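Phytase (PDB 3ZHC) belongs to branch 2 of the histidine phosphatase superfamily and joins a mixed beta sheet to an extensive helical part, here with two copies of the chain in the assembly. Local coordinates at residues L160-A165 and P282-S287; E168-N173 and F275-R280; S183-L188 and G230-S235; L335-S340 and L398-C403. The protein carries 2 engineered substitutions. All coordinates share one frame; numbering follows the deposited sequence. Where two conformers were deposited one is given.

Contact 1 (L160-A165 and P282-S287); sequences LQVCNA and PEVARS. Engineered in segment 160-165: Cys163 (natural residue Lys). Unlike the reference sequence in segment 160-165: Gln161 (reference Lys).
Apolar contacts carry the meeting of helix 159-169 with the first turn of helix 282-301; the segment axes run at 123° between their N-to-C directions and are 9.3 Å apart at closest. Val162 uses its two methyls on different neighbours. CG1, anti to the backbone N, presses on CG2 of Val284 at 3.3 Å, tighter than ordinary van der Waals contact, and the two valines cross at about a right angle. CG2 slides along the root of Glu283, 4.1 Å from its CB. Branched, compact valines suit these buried places, where strand 225-227 also packs on both of them through Val226.

A second kind of contact sets hydrocarbon against a charged group. The Glu283 chain bends at chi2 (78°), which swings its carboxylate over the Ala165 methyl: Ala165 CB lies 3.4 Å from Glu283 OE1 and 3.5 Å from Glu283 CD. Alanine's small methyl suits the place, since the carboxylate lies directly on it. More loosely, Gln161 CG grazes Glu283 CG at 4.4 Å.

Covalent and polar ties lead outward instead. Cys163, an engineered residue, points away from helix 282-301 and forms a disulfide with Cys221, while Arg286 donates through NE to Ile424 O.

The two segments are thus held to each other by shape and van der Waals contact without direct polar pairing; the Glu283 charge gains no counter-charge from segment 160-165, and Glu283 packs on Ala165 through its whole chain, carboxylate included.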
loop_
_atom_site.group_PDB
_atom_site.type_symbol
_atom_site.label_atom_id
_atom_site.label_comp_id
_atom_site.label_asym_id
_atom_site.label_seq_id
_atom_site.Cartn_x
_atom_site.Cartn_y
_atom_site.Cartn_z
ATOM N N LEU B 160 -20.465 -10.428 20.785
ATOM C CA LEU B 160 -19.110 -10.507 21.405
ATOM C C LEU B 160 -18.074 -11.065 20.424
ATOM O O LEU B 160 -16.987 -10.527 20.311
ATOM C CB LEU B 160 -19.110 -11.313 22.730
ATOM C CG LEU B 160 -19.489 -10.520 23.988
ATOM C CD1 LEU B 160 -19.786 -11.451 25.179
ATOM C CD2 LEU B 160 -18.383 -9.488 24.353
ATOM N N GLN B 161 -18.435 -12.138 19.722
ATOM C CA GLN B 161 -17.550 -12.749 18.701
ATOM C C GLN B 161 -17.170 -11.730 17.600
ATOM O O GLN B 161 -15.995 -11.586 17.254
ATOM C CB GLN B 161 -18.227 -13.987 18.106
ATOM C CG GLN B 161 -17.464 -14.727 16.995
ATOM C CD GLN B 161 -18.117 -16.068 16.655
ATOM O OE1 GLN B 161 -18.087 -17.011 17.464
ATOM N NE2 GLN B 161 -18.696 -16.162 15.470
ATOM N N VAL B 162 -18.174 -11.029 17.084
ATOM C CA VAL B 162 -17.982 -10.018 16.021
ATOM C C VAL B 162 -17.142 -8.805 16.493
ATOM O O VAL B 162 -16.187 -8.430 15.806
ATOM C CB VAL B 162 -19.351 -9.580 15.418
ATOM C CG1 VAL B 162 -19.222 -8.387 14.535
ATOM C CG2 VAL B 162 -19.977 -10.767 14.639
ATOM N N CYS B 163 -17.495 -8.210 17.655
ATOM C CA CYS B 163 -16.715 -7.043 18.210
ATOM C C CYS B 163 -15.289 -7.419 18.467
ATOM O O CYS B 163 -14.386 -6.721 18.034
ATOM C CB CYS B 163 -17.341 -6.421 19.509
ATOM S SG CYS B 163 -18.089 -4.720 19.315
ATOM N N ASN B 164 -15.093 -8.536 19.174
ATOM C CA ASN B 164 -13.747 -9.030 19.470
ATOM C C ASN B 164 -12.932 -9.350 18.209
ATOM O O ASN B 164 -11.749 -9.076 18.174
ATOM C CB ASN B 164 -13.806 -10.239 20.397
ATOM C CG ASN B 164 -14.204 -9.873 21.823
ATOM O OD1 ASN B 164 -13.620 -8.982 22.428
ATOM N ND2 ASN B 164 -15.178 -10.566 22.361
ATOM N N ALA B 165 -13.585 -9.920 17.188
ATOM C CA ALA B 165 -12.933 -10.231 15.905
ATOM C C ALA B 165 -12.444 -8.949 15.206
ATOM O O ALA B 165 -11.313 -8.895 14.702
ATOM C CB ALA B 165 -13.872 -11.012 15.000
ATOM N N PRO B 282 -14.124 -10.874 8.358
ATOM C CA PRO B 282 -14.902 -12.082 7.952
ATOM C C PRO B 282 -16.154 -12.365 8.757
ATOM O O PRO B 282 -17.160 -12.714 8.182
ATOM C CB PRO B 282 -13.885 -13.216 8.131
ATOM C CG PRO B 282 -12.601 -12.584 7.799
ATOM C CD PRO B 282 -12.672 -11.181 8.377
ATOM N N GLU B 283 -16.084 -12.196 10.081
ATOM C CA GLU B 283 -17.233 -12.464 10.966
ATOM C C GLU B 283 -18.450 -11.577 10.637
ATOM O O GLU B 283 -19.580 -11.987 10.887
ATOM C CB GLU B 283 -16.860 -12.341 12.450
ATOM C CG GLU B 283 -16.025 -13.521 12.997
ATOM C CD GLU B 283 -14.540 -13.486 12.630
ATOM O OE1 GLU B 283 -14.067 -12.546 11.949
ATOM O OE2 GLU B 283 -13.846 -14.420 13.043
ATOM N N VAL B 284 -18.193 -10.370 10.080
ATOM C CA VAL B 284 -19.246 -9.477 9.570
ATOM C C VAL B 284 -19.523 -9.748 8.069
ATOM O O VAL B 284 -20.677 -9.958 7.692
ATOM C CB VAL B 284 -18.889 -7.990 9.801
ATOM C CG1 VAL B 284 -19.840 -7.040 9.017
ATOM C CG2 VAL B 284 -18.933 -7.677 11.285
ATOM N N ALA B 285 -18.461 -9.744 7.246
ATOM C CA ALA B 285 -18.572 -9.904 5.751
ATOM C C ALA B 285 -19.299 -11.154 5.293
ATOM O O ALA B 285 -20.067 -11.096 4.345
ATOM C CB ALA B 285 -17.193 -9.850 5.086
ATOM N N ARG B 286 -19.044 -12.281 5.970
ATOM C CA ARG B 286 -19.667 -13.581 5.629
ATOM C C ARG B 286 -21.170 -13.519 5.694
ATOM O O ARG B 286 -21.845 -13.916 4.758
ATOM C CB ARG B 286 -19.170 -14.705 6.554
ATOM C CG ARG B 286 -17.787 -15.212 6.265
ATOM C CD ARG B 286 -17.399 -16.380 7.236
ATOM N NE ARG B 286 -18.274 -17.558 7.048
ATOM C CZ ARG B 286 -19.020 -18.191 7.984
ATOM N NH1 ARG B 286 -19.040 -17.821 9.271
ATOM N NH2 ARG B 286 -19.758 -19.245 7.608
ATOM N N SER B 287 -21.690 -13.023 6.807
ATOM C CA SER B 287 -23.148 -12.873 6.989
ATOM C C SER B 287 -23.758 -11.887 5.984
ATOM O O SER B 287 -24.740 -12.203 5.326
ATOM C CB SER B 287 -23.448 -12.402 8.405
ATOM O OG SER B 287 -22.918 -13.324 9.368
#

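Contact 2 (E168-N173 and F275-R280); sequences ERAGGN and FDLLQR
A salt-bridge network joins the C-terminal end of helix 159-169, closed by a Schellman motif, to the C-terminal part of helix 260-280. At its core Arg169 grips Asp276 end-on: NH1 and NH2 both donate to the single oxygen Asp276 OD1, each at 2.9 Å. The oxygen lies in the guanidinium plane, yet both donors reach it from above the carboxylate, the two planes being 74° apart. Long and bent at chi3, the arginine can span the gap between helices. Arg280, one turn on from Asp276, adds weak bonds to the same OD1, its NE at 3.1 Å. The anion probably screens the two cations, whose NH2 atoms are 4.0 Å apart.

Beneath the charges Ala170, just past the helix, offers a small methyl, CB, on which Leu277 CD2 packs at 4.1 Å; Tyr177 packs on both. Further out, Ser332 OG takes a hydrogen bond from Arg280 NH1 and so fixes that guanidinium, while Thr281 OG1 receives a weak one from Arg169 NH1. Gly171 is the C-prime residue: its positive phi (94°) suits glycine, where a CB would crowd the preceding carbonyl oxygen. Its N makes a weak bond to Glu168 O, 3.2 Å away.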
loop_
_atom_site.group_PDB
_atom_site.type_symbol
_atom_site.label_atom_id
_atom_site.label_comp_id
_atom_site.label_asym_id
_atom_site.label_seq_id
_atom_site.Cartn_x
_atom_site.Cartn_y
_atom_site.Cartn_z
ATOM N N GLU B 168 -9.492 -7.481 17.370
ATOM C CA GLU B 168 -8.185 -8.162 17.123
ATOM C C GLU B 168 -7.605 -7.836 15.751
ATOM O O GLU B 168 -6.375 -7.882 15.573
ATOM C CB GLU B 168 -8.281 -9.695 17.344
ATOM C CG GLU B 168 -8.576 -10.110 18.840
ATOM C CD GLU B 168 -7.569 -9.512 19.851
ATOM O OE1 GLU B 168 -6.350 -9.578 19.587
ATOM O OE2 GLU B 168 -8.012 -8.973 20.907
ATOM N N ARG B 169 -8.465 -7.508 14.780
ATOM C CA ARG B 169 -7.970 -6.997 13.474
ATOM C C ARG B 169 -7.372 -5.597 13.624
ATOM O O ARG B 169 -6.514 -5.212 12.837
ATOM C CB ARG B 169 -9.047 -6.988 12.416
ATOM C CG ARG B 169 -9.378 -8.368 11.879
ATOM C CD ARG B 169 -10.081 -8.252 10.609
ATOM N NE ARG B 169 -9.159 -7.835 9.537
ATOM C CZ ARG B 169 -9.496 -7.151 8.432
ATOM N NH1 ARG B 169 -10.762 -6.751 8.201
ATOM N NH2 ARG B 169 -8.554 -6.853 7.554
ATOM N N ALA B 170 -7.840 -4.851 14.638
ATOM C CA ALA B 170 -7.294 -3.538 14.988
ATOM C C ALA B 170 -6.076 -3.616 15.968
ATOM O O ALA B 170 -5.621 -2.577 16.466
ATOM C CB ALA B 170 -8.392 -2.655 15.577
ATOM N N GLY B 171 -5.568 -4.835 16.239
ATOM C CA GLY B 171 -4.387 -5.043 17.127
ATOM C C GLY B 171 -4.677 -5.343 18.595
ATOM O O GLY B 171 -3.756 -5.494 19.363
ATOM N N GLY B 172 -5.954 -5.441 18.977
ATOM C CA GLY B 172 -6.349 -5.667 20.390
ATOM C C GLY B 172 -6.959 -4.436 21.051
ATOM O O GLY B 172 -7.670 -4.563 22.072
ATOM N N ASN B 173 -6.674 -3.245 20.481
ATOM C CA ASN B 173 -7.275 -1.979 20.946
ATOM C C ASN B 173 -7.248 -0.930 19.832
ATOM O O ASN B 173 -6.300 -0.840 19.055
ATOM C CB ASN B 173 -6.679 -1.452 22.283
ATOM C CG ASN B 173 -5.186 -1.484 22.329
ATOM O OD1 ASN B 173 -4.563 -2.453 21.923
ATOM N ND2 ASN B 173 -4.593 -0.416 22.850
ATOM N N PHE B 275 -13.817 0.908 6.715
ATOM C CA PHE B 275 -14.564 -0.106 5.934
ATOM C C PHE B 275 -13.923 -1.512 6.069
ATOM O O PHE B 275 -14.618 -2.519 6.064
ATOM C CB PHE B 275 -14.690 0.312 4.443
ATOM C CG PHE B 275 -15.918 1.125 4.152
ATOM C CD1 PHE B 275 -16.100 2.356 4.745
ATOM C CD2 PHE B 275 -16.901 0.645 3.302
ATOM C CE1 PHE B 275 -17.273 3.127 4.480
ATOM C CE2 PHE B 275 -18.032 1.376 3.036
ATOM C CZ PHE B 275 -18.223 2.638 3.635
ATOM N N ASP B 276 -12.593 -1.548 6.189
ATOM C CA ASP B 276 -11.874 -2.784 6.408
ATOM C C ASP B 276 -12.346 -3.443 7.733
ATOM O O ASP B 276 -12.734 -4.617 7.756
ATOM C CB ASP B 276 -10.378 -2.530 6.424
ATOM C CG ASP B 276 -9.555 -3.812 6.383
ATOM O OD1 ASP B 276 -10.096 -4.906 6.077
ATOM O OD2 ASP B 276 -8.345 -3.714 6.659
ATOM N N LEU B 277 -12.313 -2.660 8.816
ATOM C CA LEU B 277 -12.763 -3.124 10.126
ATOM C C LEU B 277 -14.259 -3.477 10.158
ATOM O O LEU B 277 -14.631 -4.577 10.565
ATOM C CB LEU B 277 -12.479 -2.066 11.214
ATOM C CG LEU B 277 -11.030 -1.792 11.571
ATOM C CD1 LEU B 277 -10.975 -0.758 12.675
ATOM C CD2 LEU B 277 -10.278 -3.094 12.001
ATOM N N LEU B 278 -15.106 -2.553 9.729
ATOM C CA LEU B 278 -16.578 -2.736 9.877
ATOM C C LEU B 278 -17.264 -3.586 8.812
ATOM O O LEU B 278 -18.337 -4.136 9.087
ATOM C CB LEU B 278 -17.289 -1.358 9.984
ATOM C CG LEU B 278 -16.905 -0.468 11.181
ATOM C CD1 LEU B 278 -17.740 0.835 11.146
ATOM C CD2 LEU B 278 -17.057 -1.178 12.553
ATOM N N GLN B 279 -16.666 -3.704 7.615
ATOM C CA GLN B 279 -17.305 -4.443 6.489
ATOM C C GLN B 279 -16.514 -5.611 5.897
ATOM O O GLN B 279 -17.129 -6.515 5.309
ATOM C CB GLN B 279 -17.652 -3.458 5.368
ATOM C CG GLN B 279 -18.568 -2.265 5.817
ATOM C CD GLN B 279 -20.000 -2.681 6.190
ATOM O OE1 GLN B 279 -20.418 -3.838 5.985
ATOM N NE2 GLN B 279 -20.765 -1.729 6.739
ATOM N N ARG B 280 -15.172 -5.612 6.029
ATOM C CA ARG B 280 -14.351 -6.729 5.484
ATOM C C ARG B 280 -13.972 -7.819 6.532
ATOM O O ARG B 280 -13.606 -8.932 6.148
ATOM C CB ARG B 280 -13.089 -6.215 4.803
ATOM C CG ARG B 280 -13.316 -5.122 3.731
ATOM C CD ARG B 280 -12.205 -5.110 2.629
ATOM N NE ARG B 280 -10.919 -5.523 3.181
ATOM C CZ ARG B 280 -10.258 -6.666 2.930
ATOM N NH1 ARG B 280 -10.707 -7.602 2.063
ATOM N NH2 ARG B 280 -9.103 -6.870 3.556
#

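Contact 3 (S183-L188 and G230-S235); sequences SSFRTL and GAWSLS
A T-shaped aromatic pair is the centrepiece where helix 182-192 packs on the first turn of helix 231-247, in the helical part of this histidine phosphatase. The helices cross at 55° with segment axes 12.1 Å apart, a wide spacing that large side chains must fill. Phe185 does so by pointing its edge at Trp232: its CZ stands 3.7 Å above the indole plane, near the CD2-CE2 bond shared by the two rings of Trp232, and the planes meet at 88°. Ring C-H groups thereby face the electron-rich indole surface. Tyr177 and Tyr181 also pack on that tryptophan, its NE1 is hydrogen-bonded to Thr178 OG1, and a bound formic acid lies about 4 Å from its side chain.

Apolar packing continues at the next atom of the same rim, Phe185 CE1, 4.1 Å from Ala231 CB. Leu188, with CG anti to the backbone N, extends CD2 to within 3.5 Å of Ser235 CB, a tight spot that small serine suits. At the start of helix 182-192, Ser183 OG is hydrogen-bonded to Lys117 NZ of the second subunit.

Polar satisfaction comes from within helix 231-247. Ser235 OG meets Leu188 CD2 and lies at the edge of the Phe185 ring, near its plane, 3.3 Å from CE1, yet it donates to Ala231 O at 2.7 Å. That carbonyl oxygen also accepts from Ser235 N, at 2.9 Å.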
loop_
_atom_site.group_PDB
_atom_site.type_symbol
_atom_site.label_atom_id
_atom_site.label_comp_id
_atom_site.label_asym_id
_atom_site.label_seq_id
_atom_site.Cartn_x
_atom_site.Cartn_y
_atom_site.Cartn_z
ATOM N N SER B 183 -0.284 9.882 11.179
ATOM C CA SER B 183 0.032 10.873 10.125
ATOM C C SER B 183 -1.147 11.156 9.195
ATOM O O SER B 183 -1.274 12.276 8.701
ATOM C CB SER B 183 1.245 10.430 9.312
ATOM O OG SER B 183 0.975 9.216 8.649
ATOM N N SER B 184 -2.000 10.145 8.960
ATOM C CA SER B 184 -3.234 10.332 8.163
ATOM C C SER B 184 -4.185 11.296 8.868
ATOM O O SER B 184 -4.762 12.182 8.227
ATOM C CB SER B 184 -3.947 8.998 7.888
ATOM O OG SER B 184 -3.276 8.274 6.889
ATOM N N PHE B 185 -4.344 11.112 10.182
ATOM C CA PHE B 185 -5.153 12.020 10.996
ATOM C C PHE B 185 -4.573 13.442 11.004
ATOM O O PHE B 185 -5.333 14.400 11.003
ATOM C CB PHE B 185 -5.327 11.508 12.436
ATOM C CG PHE B 185 -6.359 10.432 12.577
ATOM C CD1 PHE B 185 -7.729 10.746 12.516
ATOM C CD2 PHE B 185 -5.984 9.093 12.783
ATOM C CE1 PHE B 185 -8.701 9.742 12.657
ATOM C CE2 PHE B 185 -6.954 8.086 12.920
ATOM C CZ PHE B 185 -8.314 8.415 12.858
ATOM N N ARG B 186 -3.235 13.567 11.010
ATOM C CA ARG B 186 -2.583 14.891 10.902
ATOM C C ARG B 186 -2.950 15.575 9.583
ATOM O O ARG B 186 -3.188 16.791 9.560
ATOM C CB ARG B 186 -1.033 14.806 11.007
ATOM C CG ARG B 186 -0.446 14.233 12.321
ATOM C CD ARG B 186 -0.896 15.006 13.574
ATOM N NE ARG B 186 -2.198 14.548 14.033
ATOM C CZ ARG B 186 -2.415 13.445 14.782
ATOM N NH1 ARG B 186 -1.412 12.657 15.189
ATOM N NH2 ARG B 186 -3.664 13.131 15.128
ATOM N N THR B 187 -2.997 14.798 8.495
ATOM C CA THR B 187 -3.353 15.341 7.167
ATOM C C THR B 187 -4.813 15.807 7.153
ATOM O O THR B 187 -5.107 16.917 6.681
ATOM C CB THR B 187 -3.078 14.328 6.024
ATOM O OG1 THR B 187 -1.706 13.924 6.071
ATOM C CG2 THR B 187 -3.362 14.950 4.640
ATOM N N LEU B 188 -5.719 14.974 7.671
ATOM C CA LEU B 188 -7.146 15.357 7.769
ATOM C C LEU B 188 -7.307 16.651 8.602
ATOM O O LEU B 188 -8.013 17.564 8.194
ATOM C CB LEU B 188 -8.009 14.221 8.349
ATOM C CG LEU B 188 -9.507 14.523 8.572
ATOM C CD1 LEU B 188 -10.156 14.997 7.259
ATOM C CD2 LEU B 188 -10.213 13.322 9.113
ATOM N N GLY B 230 -16.664 7.928 16.769
ATOM C CA GLY B 230 -15.549 8.752 17.273
ATOM C C GLY B 230 -14.812 9.336 16.087
ATOM O O GLY B 230 -15.378 9.446 14.992
ATOM N N ALA B 231 -13.559 9.704 16.287
ATOM C CA ALA B 231 -12.738 10.260 15.198
ATOM C C ALA B 231 -12.661 9.310 13.990
ATOM O O ALA B 231 -12.574 9.771 12.866
ATOM C CB ALA B 231 -11.365 10.603 15.685
ATOM N N TRP B 232 -12.701 7.996 14.239
ATOM C CA TRP B 232 -12.701 6.987 13.143
ATOM C C TRP B 232 -13.929 7.078 12.190
ATOM O O TRP B 232 -13.743 7.233 10.976
ATOM C CB TRP B 232 -12.505 5.552 13.702
ATOM C CG TRP B 232 -11.079 5.251 13.852
ATOM C CD1 TRP B 232 -10.355 5.228 14.997
ATOM C CD2 TRP B 232 -10.180 4.953 12.797
ATOM N NE1 TRP B 232 -9.040 4.919 14.719
ATOM C CE2 TRP B 232 -8.910 4.746 13.370
ATOM C CE3 TRP B 232 -10.322 4.837 11.412
ATOM C CZ2 TRP B 232 -7.781 4.423 12.601
ATOM C CZ3 TRP B 232 -9.194 4.514 10.647
ATOM C CH2 TRP B 232 -7.948 4.314 11.247
ATOM N N SER B 233 -15.146 6.990 12.721
ATOM C CA SER B 233 -16.371 7.128 11.869
ATOM C C SER B 233 -16.445 8.495 11.183
ATOM O O SER B 233 -16.731 8.568 9.989
ATOM C CB SER B 233 -17.649 6.882 12.675
ATOM O OG SER B 233 -18.814 7.219 11.916
ATOM N N LEU B 234 -16.187 9.563 11.942
ATOM C CA LEU B 234 -16.211 10.927 11.401
ATOM C C LEU B 234 -15.243 11.060 10.221
ATOM O O LEU B 234 -15.636 11.490 9.137
ATOM C CB LEU B 234 -15.873 11.973 12.492
ATOM C CG LEU B 234 -15.877 13.476 12.086
ATOM C CD1 LEU B 234 -17.233 13.883 11.555
ATOM C CD2 LEU B 234 -15.431 14.394 13.265
ATOM N N SER B 235 -13.984 10.677 10.447
ATOM C CA SER B 235 -12.930 10.744 9.406
ATOM C C SER B 235 -13.278 9.957 8.150
ATOM O O SER B 235 -12.981 10.402 7.051
ATOM C CB SER B 235 -11.623 10.260 9.969
ATOM O OG SER B 235 -11.217 11.131 11.028
#

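Contact 4 (L335-S340 and L398-C403); sequences LDLNWS and LKLIAC. Unlike the reference sequence in segment 335-340: Asn338 (reference Lys).
Leu400 drives one branch into a hollow lined by Leu335 and Leu337. Its CD2 butts against Leu337 CD1 at 3.3 Å, closer than usual for two methyls, and also rests on the Leu335 CB, 3.8 Å away. The chains cross obliquely, so one methyl is held between two neighbours; forked leucine ends suit such hollows. A second bump is the fork of Leu398, which fits against the flank of Trp339: CD2 lies 3.7 Å from Trp339 CE3, and CD1 is 3.9 Å from that same ring atom. The indole offers this fork a broad apolar surface. Leu337 CG reaches Leu398 CD1 at 4.3 Å, closing the row.

Both segments are loops in the alpha/beta part of the fold: 335-340 leaves helix 325-335 through Asp336, which has positive phi, and 398-403 leaves strand 394-398 for a type I beta turn, Leu400 to Cys403. The turn ends at the Cys403-Cys412 disulfide, and Phe417 and Leu420 of helix 414-424 back Leu400. Lys399 N is hydrogen-bonded to Gln61 OE1 of the second subunit.

Three waters bridge the loops. One accepts from Ala402 N at 2.9 Å and donates to Leu335 O; the next donates to Asp336 O at 2.7 Å and accepts from Ile401 N. A third accepts from Asn338 N and lies 3.0 Å from Lys399 O.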
loop_
_atom_site.group_PDB
_atom_site.type_symbol
_atom_site.label_atom_id
_atom_site.label_comp_id
_atom_site.label_asym_id
_atom_site.label_seq_id
_atom_site.Cartn_x
_atom_site.Cartn_y
_atom_site.Cartn_z
ATOM N N LEU B 335 -14.756 -13.114 0.238
ATOM C CA LEU B 335 -13.957 -13.813 -0.798
ATOM C C LEU B 335 -12.429 -13.656 -0.618
ATOM O O LEU B 335 -11.663 -14.254 -1.351
ATOM C CB LEU B 335 -14.369 -13.329 -2.204
ATOM C CG LEU B 335 -15.777 -13.666 -2.682
ATOM C CD1 LEU B 335 -16.064 -12.946 -3.964
ATOM C CD2 LEU B 335 -15.949 -15.165 -2.884
ATOM N N ASP B 336 -12.018 -12.856 0.361
ATOM C CA ASP B 336 -10.616 -12.563 0.656
ATOM C C ASP B 336 -9.895 -11.881 -0.558
ATOM O O ASP B 336 -8.736 -12.216 -0.906
ATOM C CB ASP B 336 -9.869 -13.836 1.168
ATOM C CG ASP B 336 -8.637 -13.495 2.068
ATOM O OD1 ASP B 336 -8.368 -12.299 2.335
ATOM O OD2 ASP B 336 -7.939 -14.432 2.513
ATOM N N LEU B 337 -10.601 -10.928 -1.173
ATOM C CA LEU B 337 -10.095 -10.137 -2.284
ATOM C C LEU B 337 -9.464 -8.896 -1.731
ATOM O O LEU B 337 -10.130 -8.125 -1.011
ATOM C CB LEU B 337 -11.231 -9.744 -3.251
ATOM C CG LEU B 337 -11.664 -10.708 -4.367
ATOM C CD1 LEU B 337 -11.270 -12.156 -4.120
ATOM C CD2 LEU B 337 -13.168 -10.575 -4.606
ATOM N N ASN B 338 -8.181 -8.693 -2.057
ATOM C CA ASN B 338 -7.429 -7.524 -1.642
ATOM C C ASN B 338 -6.997 -6.770 -2.880
ATOM O O ASN B 338 -6.591 -7.388 -3.876
ATOM C CB ASN B 338 -6.222 -7.929 -0.814
ATOM C CG ASN B 338 -6.609 -8.700 0.434
ATOM O OD1 ASN B 338 -7.167 -8.128 1.398
ATOM N ND2 ASN B 338 -6.313 -10.020 0.440
ATOM N N TRP B 339 -7.097 -5.440 -2.831
ATOM C CA TRP B 339 -6.700 -4.607 -3.958
ATOM C C TRP B 339 -6.418 -3.146 -3.609
ATOM O O TRP B 339 -6.748 -2.654 -2.508
ATOM C CB TRP B 339 -7.795 -4.656 -5.068
ATOM C CG TRP B 339 -9.111 -3.959 -4.729
ATOM C CD1 TRP B 339 -9.337 -2.604 -4.663
ATOM C CD2 TRP B 339 -10.364 -4.580 -4.432
ATOM N NE1 TRP B 339 -10.636 -2.356 -4.341
ATOM C CE2 TRP B 339 -11.296 -3.543 -4.193
ATOM C CE3 TRP B 339 -10.796 -5.914 -4.343
ATOM C CZ2 TRP B 339 -12.624 -3.792 -3.871
ATOM C CZ3 TRP B 339 -12.127 -6.164 -4.020
ATOM C CH2 TRP B 339 -13.025 -5.106 -3.788
ATOM N N SER B 340 -5.801 -2.480 -4.570
ATOM C CA SER B 340 -5.605 -1.028 -4.584
ATOM C C SER B 340 -5.885 -0.625 -6.028
ATOM O O SER B 340 -5.509 -1.366 -6.953
ATOM C CB SER B 340 -4.192 -0.648 -4.178
ATOM O OG SER B 340 -4.033 0.761 -4.085
ATOM N N LEU B 398 -8.366 -9.277 -10.182
ATOM C CA LEU B 398 -8.462 -9.795 -8.813
ATOM C C LEU B 398 -8.130 -11.296 -8.801
ATOM O O LEU B 398 -8.414 -12.021 -9.787
ATOM C CB LEU B 398 -9.842 -9.526 -8.214
ATOM C CG LEU B 398 -10.282 -8.050 -8.222
ATOM C CD1 LEU B 398 -11.620 -7.933 -7.597
ATOM C CD2 LEU B 398 -9.278 -7.130 -7.499
ATOM N N LYS B 399 -7.537 -11.742 -7.680
ATOM C CA LYS B 399 -7.091 -13.122 -7.509
ATOM C C LYS B 399 -7.862 -13.828 -6.376
ATOM O O LYS B 399 -7.778 -13.415 -5.200
ATOM C CB LYS B 399 -5.587 -13.156 -7.216
ATOM C CG LYS B 399 -4.698 -12.332 -8.194
ATOM C CD LYS B 399 -4.849 -12.756 -9.650
ATOM C CE LYS B 399 -3.976 -11.881 -10.573
ATOM N NZ LYS B 399 -4.111 -12.247 -12.023
ATOM N N LEU B 400 -8.611 -14.884 -6.736
ATOM C CA LEU B 400 -9.321 -15.729 -5.781
ATOM C C LEU B 400 -8.357 -16.875 -5.497
ATOM O O LEU B 400 -8.442 -17.938 -6.116
ATOM C CB LEU B 400 -10.665 -16.241 -6.332
ATOM C CG LEU B 400 -11.895 -15.385 -6.143
ATOM C CD1 LEU B 400 -13.058 -15.963 -6.929
ATOM C CD2 LEU B 400 -12.238 -15.292 -4.664
ATOM N N ILE B 401 -7.446 -16.640 -4.551
ATOM C CA ILE B 401 -6.360 -17.591 -4.202
ATOM C C ILE B 401 -6.864 -18.927 -3.589
ATOM O O ILE B 401 -6.293 -19.993 -3.863
ATOM C CB ILE B 401 -5.337 -16.933 -3.236
ATOM C CG1 ILE B 401 -4.651 -15.727 -3.895
ATOM C CG2 ILE B 401 -4.272 -17.932 -2.797
ATOM C CD1 ILE B 401 -3.826 -14.928 -2.933
ATOM N N ALA B 402 -7.925 -18.853 -2.776
ATOM C CA ALA B 402 -8.505 -20.038 -2.090
ATOM C C ALA B 402 -9.057 -21.149 -3.017
ATOM O O ALA B 402 -9.262 -22.281 -2.550
ATOM C CB ALA B 402 -9.603 -19.594 -1.115
ATOM N N CYS B 403 -9.306 -20.830 -4.307
ATOM C CA CYS B 403 -9.800 -21.822 -5.293
ATOM C C CYS B 403 -8.867 -23.011 -5.432
ATOM O O CYS B 403 -7.646 -22.846 -5.445
ATOM C CB CYS B 403 -9.999 -21.187 -6.681
ATOM S SG CYS B 403 -11.453 -20.177 -6.841
HETATM O O HOH W 1 -9.309 -16.487 -1.891
HETATM O O HOH W 2 -7.745 -14.326 -2.304
HETATM O O HOH W 3 -6.968 -10.668 -4.192
#

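How the contacts relate
Contacts 1 and 2 are neighbours, their centres 9 Å apart: both use helix 159-169, against the consecutive helices 282-301 and 260-280, and Val284 CG1 touches Leu278 O. Along the chain contact 3 falls within the span of contact 2, and that within the span of contact 1, so three closures fold one largely helical stretch back on itself. Contact 3 is about 16 Å from contact 2, centre to centre. Contact 4 follows in sequence, beside the main sheet, and its centre is 18 Å from that of contact 2, yet Arg280 bonds weakly to Asn338 and lies close to Leu337 O. Contacts 3 and 4, 28 Å apart between centres, both touch the second subunit.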